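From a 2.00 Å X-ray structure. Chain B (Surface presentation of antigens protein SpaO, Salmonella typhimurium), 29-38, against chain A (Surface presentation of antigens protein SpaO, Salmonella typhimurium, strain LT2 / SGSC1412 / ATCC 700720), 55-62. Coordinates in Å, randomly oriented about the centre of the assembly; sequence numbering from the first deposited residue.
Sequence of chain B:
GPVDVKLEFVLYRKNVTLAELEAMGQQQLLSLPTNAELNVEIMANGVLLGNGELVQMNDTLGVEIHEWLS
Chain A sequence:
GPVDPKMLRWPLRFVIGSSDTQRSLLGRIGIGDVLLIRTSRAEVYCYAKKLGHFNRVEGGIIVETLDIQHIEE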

# COMPACT_ATOMS: atom_id res chain seq x y z
N LEU B 29 15.51 -11.18 10.95
CA LEU B 29 14.22 -10.87 10.35
C LEU B 29 13.04 -11.43 11.12
O LEU B 29 12.92 -12.65 11.30
CB LEU B 29 14.15 -11.38 8.91
CG LEU B 29 12.78 -11.19 8.24
CD1 LEU B 29 12.73 -9.89 7.47
CD2 LEU B 29 12.42 -12.36 7.35
N LEU B 30 12.17 -10.53 11.54
CA LEU B 30 10.91 -10.91 12.13
C LEU B 30 9.82 -10.90 11.05
O LEU B 30 9.47 -9.85 10.51
CB LEU B 30 10.56 -9.97 13.29
CG LEU B 30 9.55 -10.51 14.28
CD1 LEU B 30 9.79 -9.88 15.62
CD2 LEU B 30 8.15 -10.19 13.81
N SER B 31 9.30 -12.07 10.73
CA SER B 31 8.40 -12.24 9.59
C SER B 31 7.00 -11.73 9.86
O SER B 31 6.41 -12.04 10.90
CB SER B 31 8.34 -13.72 9.19
OG SER B 31 9.41 -14.04 8.32
N LEU B 32 6.47 -10.95 8.92
CA LEU B 32 5.09 -10.47 8.94
C LEU B 32 4.37 -10.91 7.68
O LEU B 32 4.98 -10.94 6.60
CB LEU B 32 5.05 -8.95 9.03
CG LEU B 32 5.56 -8.25 10.29
CD1 LEU B 32 5.30 -6.77 10.21
CD2 LEU B 32 4.85 -8.84 11.47
N PRO B 33 3.07 -11.24 7.78
CA PRO B 33 2.33 -11.44 6.54
C PRO B 33 2.18 -10.10 5.83
O PRO B 33 2.00 -9.11 6.52
CB PRO B 33 0.97 -11.98 7.01
CG PRO B 33 0.84 -11.48 8.41
CD PRO B 33 2.23 -11.39 8.98
N THR B 34 2.27 -10.06 4.50
CA THR B 34 2.15 -8.78 3.78
C THR B 34 0.80 -8.13 4.12
O THR B 34 0.60 -6.92 3.99
CB THR B 34 2.29 -8.97 2.26
OG1 THR B 34 3.24 -10.01 1.99
CG2 THR B 34 2.76 -7.67 1.60
N ASN B 35 -0.11 -9.00 4.56
CA ASN B 35 -1.43 -8.71 5.12
C ASN B 35 -1.44 -7.78 6.35
O ASN B 35 -2.47 -7.27 6.73
CB ASN B 35 -2.07 -10.07 5.44
CG ASN B 35 -3.35 -9.97 6.26
OD1 ASN B 35 -3.32 -9.68 7.46
ND2 ASN B 35 -4.48 -10.25 5.62
N ALA B 36 -0.27 -7.57 6.96
CA ALA B 36 -0.16 -7.09 8.34
C ALA B 36 -0.77 -5.71 8.59
O ALA B 36 -1.30 -5.44 9.68
CB ALA B 36 1.30 -7.09 8.76
N GLU B 37 -0.70 -4.84 7.59
CA GLU B 37 -1.20 -3.47 7.71
C GLU B 37 -2.72 -3.40 7.67
O GLU B 37 -3.30 -2.35 7.88
CB GLU B 37 -0.60 -2.60 6.59
CG GLU B 37 0.79 -2.01 6.90
CD GLU B 37 1.97 -2.94 6.61
OE1 GLU B 37 1.77 -4.10 6.16
OE2 GLU B 37 3.12 -2.49 6.84
N LEU B 38 -3.37 -4.53 7.39
CA LEU B 38 -4.82 -4.63 7.40
C LEU B 38 -5.38 -4.86 8.80
O LEU B 38 -6.59 -4.87 8.99
CB LEU B 38 -5.29 -5.77 6.51
CG LEU B 38 -5.04 -5.72 5.01
CD1 LEU B 38 -5.62 -6.96 4.37
CD2 LEU B 38 -5.69 -4.48 4.47
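Chain A, residues 55-62: NRVEGGII

Chain A lies along chain B as a β-hairpin whose second strand, beginning at A:Gly60, pairs antiparallel with the short strand B:Leu30–B:Ser31. The hairpin is held by its own backbone, with A:Val57 N bonded to A:Gly60 O at 3.0 Å. Against chain B, A:Ile61 faces B:Leu30 in a hydrogen-bonded pair: A:Ile61 N donates to B:Leu30 O at 2.8 Å, and B:Leu30 N returns a bond to A:Ile61 O at 2.9 Å. One step on, A:Gly60 faces B:Ser31 with CA atoms 4.3 Å apart, and B:Leu32 N reaches A:Gly59 O at 3.2 Å, extending the ladder beyond the strand of chain B.

A:Gly60 suits this place twice over. Its phi/psi of 164/-126 would jam a CB against the preceding carbonyl, and a CB would also clash with B:Leu30 O, whose approach to A:Gly60 CA is only 3.2 Å.

The largest covered surface belongs to A:Arg56. Its CA-to-CB bond runs sideways, but the long side chain carries the guanidinium to B:Glu37, where A:Arg56 NH1 meets B:Glu37 OE2 at 2.8 Å in a salt bridge. Length and opposite charge let both residues reach this contact: the B:Glu37 side chain also starts sideways and brings its carboxylate nearer. B:Leu32 CD1 lies over one face of the guanidinium, 3.5 Å from A:Arg56 NH1, so the planar group has an apolar neighbour as well as an ionic partner.

B:Leu32, buried and directed toward chain A, also packs its CD1 against A:Ile61 CD1 at 3.6 Å. A:Ile61 shares a sheet face with B:Leu30, with A:Ile61 CB 4.3 Å from B:Leu30 CB; its β-branched side chain is well suited to a strand. At the other end, B:Leu29 rests CD1 on A:Val57 CG2 at 4.0 Å and CB on A:Ile62 CD1 at 3.9 Å.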

# COMPACT_ATOMS: atom_id res chain seq x y z
N ASN A 55 12.63 -1.30 11.21
CA ASN A 55 12.31 -0.89 9.85
C ASN A 55 11.45 -1.91 9.13
O ASN A 55 11.72 -3.10 9.18
CB ASN A 55 13.59 -0.64 9.07
CG ASN A 55 14.34 0.56 9.59
OD1 ASN A 55 13.77 1.65 9.72
ND2 ASN A 55 15.61 0.37 9.91
N ARG A 56 10.41 -1.42 8.46
CA ARG A 56 9.52 -2.30 7.70
C ARG A 56 10.14 -2.62 6.35
O ARG A 56 10.23 -1.77 5.46
CB ARG A 56 8.13 -1.66 7.53
CG ARG A 56 7.14 -2.51 6.74
CD ARG A 56 6.60 -3.69 7.54
NE ARG A 56 6.29 -4.81 6.65
CZ ARG A 56 5.12 -5.41 6.59
NH1 ARG A 56 4.12 -5.02 7.36
NH2 ARG A 56 4.93 -6.41 5.75
N VAL A 57 10.58 -3.87 6.21
CA VAL A 57 11.25 -4.32 5.01
C VAL A 57 10.36 -5.29 4.24
O VAL A 57 9.19 -5.49 4.61
CB VAL A 57 12.58 -4.98 5.35
CG1 VAL A 57 13.58 -3.93 5.79
CG2 VAL A 57 12.37 -5.99 6.46
N GLU A 58 10.92 -5.89 3.19
CA GLU A 58 10.20 -6.77 2.26
C GLU A 58 9.33 -7.83 2.94
O GLU A 58 8.11 -7.86 2.74
CB GLU A 58 11.19 -7.45 1.31
N GLY A 59 9.95 -8.70 3.73
CA GLY A 59 9.23 -9.81 4.32
C GLY A 59 8.90 -9.71 5.79
O GLY A 59 8.45 -10.68 6.40
N GLY A 60 9.12 -8.53 6.38
CA GLY A 60 8.79 -8.32 7.77
C GLY A 60 9.41 -7.09 8.43
O GLY A 60 9.26 -5.98 7.93
N ILE A 61 10.10 -7.31 9.55
CA ILE A 61 10.70 -6.24 10.35
C ILE A 61 12.16 -6.55 10.71
O ILE A 61 12.49 -7.68 11.08
CB ILE A 61 9.89 -6.02 11.67
CG1 ILE A 61 8.55 -5.36 11.38
CG2 ILE A 61 10.67 -5.17 12.66
CD1 ILE A 61 7.62 -5.34 12.57
N ILE A 62 13.03 -5.55 10.59
CA ILE A 62 14.41 -5.66 11.08
C ILE A 62 14.61 -4.64 12.19
O ILE A 62 14.40 -3.46 11.98
CB ILE A 62 15.45 -5.40 9.96
CG1 ILE A 62 15.29 -6.40 8.82
CG2 ILE A 62 16.86 -5.46 10.52
CD1 ILE A 62 15.74 -7.80 9.17